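Local coordinates for peptidase S9 prolyl oligopeptidase catalytic domain-containing protein (Pyrococcus horikoshii, PDB 4HXF) that acts as a self-compartmentalizing hexameric serine protease, an acylaminoacyl peptidase pairing a beta-propeller with an alpha/beta-hydrolase domain, at residues A[44-49]-A[53-58]; A[27-32]-A[323-328]; A[473-476]-A[481-484]. One frame throughout, in Å; residues are numbered along the deposited sequence.

Interaction 1: A[44-49]-A[53-58]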
# COMPACT_ATOMS: atom_id res chain seq x y z
N THR A 44 26.97 11.35 -4.23
CA THR A 44 26.91 12.31 -5.36
C THR A 44 28.17 12.31 -6.13
O THR A 44 29.25 12.47 -5.56
CB THR A 44 26.59 13.75 -4.85
OG1 THR A 44 25.43 13.74 -3.98
CG2 THR A 44 26.32 14.77 -6.04
N ILE A 45 28.07 12.11 -7.44
CA ILE A 45 29.26 12.27 -8.26
C ILE A 45 29.43 13.74 -8.58
O ILE A 45 28.47 14.43 -9.00
CB ILE A 45 29.17 11.42 -9.57
CG1 ILE A 45 29.17 9.93 -9.26
CG2 ILE A 45 30.25 11.81 -10.55
CD1 ILE A 45 28.70 9.04 -10.46
N VAL A 46 30.65 14.24 -8.42
CA VAL A 46 31.00 15.61 -8.74
C VAL A 46 31.97 15.57 -9.89
O VAL A 46 32.92 14.78 -9.90
CB VAL A 46 31.62 16.34 -7.52
CG1 VAL A 46 31.94 17.83 -7.90
CG2 VAL A 46 30.67 16.20 -6.31
N ILE A 47 31.73 16.38 -10.89
CA ILE A 47 32.61 16.50 -12.07
C ILE A 47 33.11 17.90 -12.09
O ILE A 47 32.33 18.90 -12.12
CB ILE A 47 31.84 16.21 -13.37
CG1 ILE A 47 31.25 14.74 -13.29
CG2 ILE A 47 32.71 16.42 -14.61
CD1 ILE A 47 29.98 14.58 -14.05
N GLU A 48 34.43 18.02 -12.00
CA GLU A 48 35.06 19.34 -12.03
C GLU A 48 35.81 19.58 -13.28
O GLU A 48 36.52 18.69 -13.80
CB GLU A 48 36.03 19.58 -10.93
CG GLU A 48 35.34 19.36 -9.67
CD GLU A 48 35.96 20.11 -8.52
OE1 GLU A 48 36.93 20.92 -8.64
OE2 GLU A 48 35.44 19.76 -7.46
N ASN A 49 35.65 20.80 -13.79
CA ASN A 49 36.37 21.09 -15.07
C ASN A 49 37.48 22.00 -14.69
O ASN A 49 37.17 23.11 -14.31
CB ASN A 49 35.54 21.80 -16.15
CG ASN A 49 36.41 22.14 -17.39
OD1 ASN A 49 37.37 22.91 -17.31
ND2 ASN A 49 36.17 21.45 -18.47
N GLY A 53 37.16 25.27 -12.54
CA GLY A 53 36.92 25.01 -11.08
C GLY A 53 35.40 24.91 -10.84
O GLY A 53 34.90 24.59 -9.69
N SER A 54 34.70 25.18 -11.94
CA SER A 54 33.23 24.80 -12.16
C SER A 54 32.91 23.29 -11.87
O SER A 54 33.71 22.44 -12.21
CB SER A 54 32.78 25.17 -13.57
OG SER A 54 33.02 24.20 -14.53
N ARG A 55 31.76 23.03 -11.25
CA ARG A 55 31.34 21.71 -10.84
C ARG A 55 29.97 21.42 -11.34
O ARG A 55 29.09 22.27 -11.30
CB ARG A 55 31.22 21.61 -9.29
CG ARG A 55 32.44 21.60 -8.52
CD ARG A 55 32.20 21.50 -7.05
NE ARG A 55 33.48 21.43 -6.47
CZ ARG A 55 33.76 21.74 -5.22
NH1 ARG A 55 32.80 22.14 -4.35
NH2 ARG A 55 35.00 21.63 -4.84
N LYS A 56 29.78 20.20 -11.74
CA LYS A 56 28.51 19.62 -12.07
C LYS A 56 28.34 18.30 -11.37
O LYS A 56 29.30 17.79 -10.77
CB LYS A 56 28.39 19.58 -13.62
CG LYS A 56 29.36 18.80 -14.48
CD LYS A 56 29.14 19.28 -16.00
CE LYS A 56 30.42 19.06 -16.84
NZ LYS A 56 30.26 19.33 -18.35
N PHE A 57 27.10 17.82 -11.36
CA PHE A 57 26.71 16.75 -10.44
C PHE A 57 25.88 15.68 -11.07
O PHE A 57 25.08 15.94 -11.99
CB PHE A 57 25.79 17.35 -9.36
CG PHE A 57 26.36 18.59 -8.70
CD1 PHE A 57 25.81 19.81 -9.03
CD2 PHE A 57 27.48 18.51 -7.90
CE1 PHE A 57 26.35 21.00 -8.50
CE2 PHE A 57 28.01 19.67 -7.37
CZ PHE A 57 27.45 20.93 -7.68
N ILE A 58 26.07 14.48 -10.56
CA ILE A 58 25.20 13.37 -10.89
C ILE A 58 24.76 12.85 -9.54
O ILE A 58 25.51 12.23 -8.75
CB ILE A 58 25.88 12.21 -11.72
CG1 ILE A 58 26.53 12.75 -12.97
CG2 ILE A 58 24.79 11.17 -11.97
CD1 ILE A 58 27.39 11.71 -13.76
O HOH W 1 37.16 22.40 -6.35

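Interaction 2: A[27-32]-A[323-328]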
# COMPACT_ATOMS: atom_id res chain seq x y z
N VAL A 27 37.90 16.09 -13.90
CA VAL A 27 38.06 15.23 -12.76
C VAL A 27 36.69 14.82 -12.30
O VAL A 27 35.78 15.69 -12.32
CB VAL A 27 38.82 16.04 -11.73
CG1 VAL A 27 39.13 15.23 -10.47
CG2 VAL A 27 40.13 16.45 -12.39
N ALA A 28 36.49 13.56 -11.93
CA ALA A 28 35.23 13.13 -11.30
C ALA A 28 35.60 12.44 -10.02
O ALA A 28 36.69 11.88 -9.87
CB ALA A 28 34.41 12.19 -12.17
N TYR A 29 34.68 12.52 -9.05
CA TYR A 29 34.87 11.83 -7.78
C TYR A 29 33.55 11.70 -7.10
O TYR A 29 32.53 12.31 -7.57
CB TYR A 29 35.92 12.57 -6.88
CG TYR A 29 35.64 14.02 -6.58
CD1 TYR A 29 36.09 14.99 -7.42
CD2 TYR A 29 34.79 14.38 -5.53
CE1 TYR A 29 35.78 16.33 -7.21
CE2 TYR A 29 34.54 15.72 -5.28
CZ TYR A 29 35.00 16.69 -6.13
OH TYR A 29 34.77 18.03 -5.96
N VAL A 30 33.44 10.96 -6.00
CA VAL A 30 32.21 10.70 -5.28
C VAL A 30 32.27 11.44 -3.94
O VAL A 30 33.29 11.36 -3.25
CB VAL A 30 31.90 9.19 -4.97
CG1 VAL A 30 30.62 9.02 -4.26
CG2 VAL A 30 31.96 8.45 -6.33
N LEU A 31 31.24 12.20 -3.70
CA LEU A 31 31.02 12.93 -2.41
C LEU A 31 29.97 12.12 -1.63
O LEU A 31 28.84 11.92 -2.14
CB LEU A 31 30.50 14.32 -2.70
CG LEU A 31 29.93 15.09 -1.50
CD1 LEU A 31 31.01 15.37 -0.46
CD2 LEU A 31 29.36 16.44 -2.00
N THR A 32 30.36 11.64 -0.45
CA THR A 32 29.51 10.84 0.43
C THR A 32 29.21 11.57 1.71
O THR A 32 30.12 12.14 2.28
CB THR A 32 30.10 9.46 0.74
OG1 THR A 32 30.32 8.79 -0.55
CG2 THR A 32 29.22 8.61 1.71
N ALA A 323 40.16 13.25 3.64
CA ALA A 323 40.69 13.46 2.30
C ALA A 323 40.10 14.68 1.63
O ALA A 323 38.90 14.96 1.69
CB ALA A 323 40.42 12.23 1.37
N GLU A 324 40.97 15.37 0.93
CA GLU A 324 40.59 16.38 -0.04
C GLU A 324 41.32 16.06 -1.33
O GLU A 324 42.32 15.36 -1.35
CB GLU A 324 40.94 17.84 0.42
CG GLU A 324 40.27 18.33 1.69
CD GLU A 324 38.79 18.68 1.57
OE1 GLU A 324 38.17 18.88 2.64
OE2 GLU A 324 38.24 18.80 0.42
N LEU A 325 40.92 16.70 -2.43
CA LEU A 325 41.50 16.44 -3.75
C LEU A 325 42.54 17.47 -4.06
O LEU A 325 42.42 18.69 -3.71
CB LEU A 325 40.44 16.46 -4.87
CG LEU A 325 40.77 15.90 -6.27
CD1 LEU A 325 40.98 14.37 -6.23
CD2 LEU A 325 39.61 16.37 -7.20
N TYR A 326 43.57 16.95 -4.69
CA TYR A 326 44.71 17.72 -5.16
C TYR A 326 45.13 17.39 -6.61
O TYR A 326 44.77 16.37 -7.21
CB TYR A 326 45.94 17.34 -4.29
CG TYR A 326 45.82 17.75 -2.85
CD1 TYR A 326 44.97 17.05 -1.99
CD2 TYR A 326 46.46 18.86 -2.36
CE1 TYR A 326 44.80 17.46 -0.68
CE2 TYR A 326 46.30 19.30 -1.04
CZ TYR A 326 45.49 18.58 -0.20
OH TYR A 326 45.30 19.01 1.08
N LEU A 327 45.76 18.35 -7.21
CA LEU A 327 46.28 18.21 -8.60
C LEU A 327 47.83 18.42 -8.52
O LEU A 327 48.32 19.21 -7.74
CB LEU A 327 45.59 19.24 -9.51
CG LEU A 327 46.15 19.65 -10.90
CD1 LEU A 327 45.93 18.63 -11.99
CD2 LEU A 327 45.45 20.92 -11.36
N TRP A 328 48.61 17.68 -9.33
CA TRP A 328 50.05 17.87 -9.35
C TRP A 328 50.42 18.15 -10.79
O TRP A 328 50.05 17.37 -11.69
CB TRP A 328 50.85 16.65 -8.80
CG TRP A 328 52.35 16.90 -8.65
CD1 TRP A 328 53.05 17.41 -7.56
CD2 TRP A 328 53.34 16.64 -9.66
NE1 TRP A 328 54.40 17.49 -7.82
CE2 TRP A 328 54.63 17.09 -9.10
CE3 TRP A 328 53.30 16.11 -10.94
CZ2 TRP A 328 55.82 16.96 -9.81
CZ3 TRP A 328 54.51 15.99 -11.64
CH2 TRP A 328 55.74 16.39 -11.08

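Interaction 3: A[473-476]-A[481-484]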
# COMPACT_ATOMS: atom_id res chain seq x y z
N ASN A 473 42.80 -7.91 24.17
CA ASN A 473 42.53 -9.16 24.94
C ASN A 473 43.78 -9.69 25.63
O ASN A 473 43.88 -10.02 26.83
CB ASN A 473 41.96 -10.29 24.06
CG ASN A 473 40.63 -9.98 23.42
OD1 ASN A 473 39.89 -9.08 23.84
ND2 ASN A 473 40.29 -10.80 22.37
N TRP A 474 44.85 -9.78 24.82
CA TRP A 474 46.12 -10.33 25.25
C TRP A 474 46.73 -9.52 26.32
O TRP A 474 47.12 -10.00 27.39
CB TRP A 474 47.02 -10.40 24.05
CG TRP A 474 48.34 -11.12 24.31
CD1 TRP A 474 49.56 -10.53 24.23
CD2 TRP A 474 48.59 -12.56 24.49
NE1 TRP A 474 50.55 -11.43 24.47
CE2 TRP A 474 50.02 -12.70 24.63
CE3 TRP A 474 47.79 -13.69 24.64
CZ2 TRP A 474 50.62 -13.91 24.74
CZ3 TRP A 474 48.39 -14.92 24.83
CH2 TRP A 474 49.77 -15.06 24.90
N ALA A 475 46.74 -8.21 26.14
CA ALA A 475 47.32 -7.27 27.09
C ALA A 475 46.66 -7.39 28.48
O ALA A 475 47.34 -7.39 29.54
CB ALA A 475 47.12 -5.84 26.59
N LEU A 476 45.34 -7.59 28.47
CA LEU A 476 44.65 -7.66 29.77
C LEU A 476 44.91 -8.98 30.45
O LEU A 476 44.82 -9.12 31.67
CB LEU A 476 43.14 -7.47 29.61
CG LEU A 476 42.65 -6.03 29.74
CD1 LEU A 476 43.44 -4.94 29.09
CD2 LEU A 476 41.10 -5.98 29.59
N LEU A 481 49.29 -3.51 33.71
CA LEU A 481 49.38 -2.10 33.50
C LEU A 481 48.05 -1.40 33.24
O LEU A 481 47.88 -0.29 33.65
CB LEU A 481 50.34 -1.84 32.28
CG LEU A 481 50.67 -0.39 31.90
CD1 LEU A 481 51.30 0.33 33.11
CD2 LEU A 481 51.60 -0.44 30.66
N PHE A 482 47.11 -2.06 32.57
CA PHE A 482 45.91 -1.43 32.04
C PHE A 482 44.72 -1.48 32.96
O PHE A 482 44.50 -2.46 33.67
CB PHE A 482 45.55 -2.04 30.69
CG PHE A 482 46.67 -2.02 29.72
CD1 PHE A 482 47.52 -3.09 29.56
CD2 PHE A 482 46.95 -0.87 29.02
CE1 PHE A 482 48.59 -3.09 28.74
CE2 PHE A 482 48.07 -0.85 28.21
CZ PHE A 482 48.89 -1.92 28.06
N LYS A 483 43.99 -0.36 32.99
CA LYS A 483 42.86 -0.18 33.94
C LYS A 483 41.49 -0.54 33.28
O LYS A 483 40.51 -0.69 33.97
CB LYS A 483 42.86 1.21 34.44
CG LYS A 483 44.05 1.47 35.37
CD LYS A 483 44.17 0.48 36.53
CE LYS A 483 45.20 0.98 37.56
NZ LYS A 483 46.57 0.99 36.93
N ALA A 484 41.46 -0.57 31.97
CA ALA A 484 40.27 -0.81 31.13
C ALA A 484 40.69 -1.19 29.76
O ALA A 484 41.70 -0.72 29.27
CB ALA A 484 39.42 0.47 31.06

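Interaction 1: A[44-49]-A[53-58]
Glu48 and Arg55 run alongside each other out of the same face of an antiparallel hairpin. Arg55 is extended from CG to NE (chi2 180°), which carries its guanidinium past the glutamate stem; NE then donates to Glu48 OE2 at 2.8 Å, while NH2 adds a weak bond. NE comes down on OE2 from over the carboxylate plane, well out of it, and the two flat groups are turned 51° apart. A water joins Glu48 OE1 to Arg55 NH2, weakly at the arginine. Val46 CG1 packs on Arg55 CD at 3.8 Å, and Val46 CG2 meets the Phe57 ring edge.

On the other face, Ile47 CD1 touches Ile58 CD1 at 3.9 Å, and Lys56 lays CG against Ile47 CB before NZ reaches Leu92 O. Beta-branched isoleucine and valine suit these extended strands, the last two of the first propeller blade. Strand 54-59 is outermost within the chain, and Phe57 N bonds Ser96 OG of the second subunit.

Cutting Arg55 back to an alanine is likely to leave the Glu48 carboxylate without this cation and to remove the salt bridge to Glu160 of the second subunit. Buried OE2 also bonds Tyr29 OH; the arginine probably offsets the cost of burying the charge.

Interaction 2: A[27-32]-A[323-328]
Leu325 CD2 is the single atom through which strand 324-328 meets strand 26-35: it approaches Val27 CG1 tip to tip and comes up against the Tyr29 ring. The distance from Val27 CG1 to Leu325 CD2, 3.5 Å, is tighter than usual for two carbons, but Val27 was modelled in two conformers, so any strain read from it is doubtful. Tyr29 CD1 lies 3.8 Å from Leu325 CD2.

All three side chains start out across the gap, and Leu325 holds CG opposite its own nitrogen (chi1 -166°), which carries CD2 on to its partners. The backbones stay well apart, Tyr29 CA and Leu325 CA at 9.0 Å, and no hydrogen bond crosses. Leucine is long enough to bring a methyl over that distance, where it meets both the valine and the ring.

Farther out, Tyr29 OH, besides its bond to Glu48, bonds to Tyr338 OH, and Thr336 OG1 receives a bond from Leu325 N; these polar ties help position the ring and the leucine backbone.

Strand 26-35 is an inner strand of the first four-stranded sheet of the propeller, between 16-23 and 40-49, and strand 324-328 lies inside the last, next to 312-317. This is the seam where the propeller ring closes. Each blade is built from consecutive strands and none is exchanged between first and last, as in the unclosed propellers of the prolyl oligopeptidase family, so here the two blades pack through apolar side chains, with Ile313 and Leu315 of strand 312-317 completing the layer.

Interaction 3: A[473-476]-A[481-484]
The ring of Phe482 is met by Ala475, whose CB stands 3.8 Å from Phe482 CE1 and slightly farther from CD1. Over one face lies CB of the preceding residue, Leu481, 4.1 Å above the ring plane and displaced toward the rim. Leu476 takes the root of the side chain instead: its CD1 crosses obliquely and touches Phe482 CB at 3.9 Å.

CB of Phe482 points toward the helix, and the first torsion, with CG beside the residue's own nitrogen and opposite the carbonyl carbon (chi1 -54°), then carries the ring alongside so that its CD1/CE1 side comes to Ala475. Leu476 has an unusual first torsion (chi1 -92°), away from the staggered positions, and the end of its side chain swings nearer the loop than CB alone would suggest. Ala475 suits its place because its lone methyl lets the ring come up close to the helix surface.

The contact links helix 467-478, which follows Ser466 of the inhibitor pocket, to the loop leading into strand 484-488. Strand 460-465, this helix and strand 484-488 form a beta-alpha-beta crossover of the hydrolase fold, the two strands being parallel neighbours. Ile462 of the first strand packs on Ala475, Leu476 and Phe482, and Ile445 of helix 436-451 also touches Phe482.

All three touching residues are buried. Between these two segments the contact is purely apolar and probably gains from excluding water; backbone bonds of Lys483 and Ala484 to strand 460-465 hold the returning chain as well.

How the interactions relate
Interactions 1 and 2 are neighbours in the propeller, their centres 10 Å apart, and both reach the first blade's sheet, through the adjacent strands 40-49 and 26-35: Val27 O accepts from Glu48 N at 2.7 Å, so strand 26-35 connects the hairpin to the last blade. Thr44 of interaction 1 lies about 4 Å from a bound magnesium ion, side chain to metal, whereas the Tyr29 side chain is about 12 Å from one. Interaction 3 belongs to the hydrolase domain, on the opposite side of the chain's centre, its centre 49 Å from interaction 1 and 41 Å from interaction 2. Its helix starts just after Ser466, and Asn473 hydrogen-bonds Ile491, both inhibitor-pocket residues.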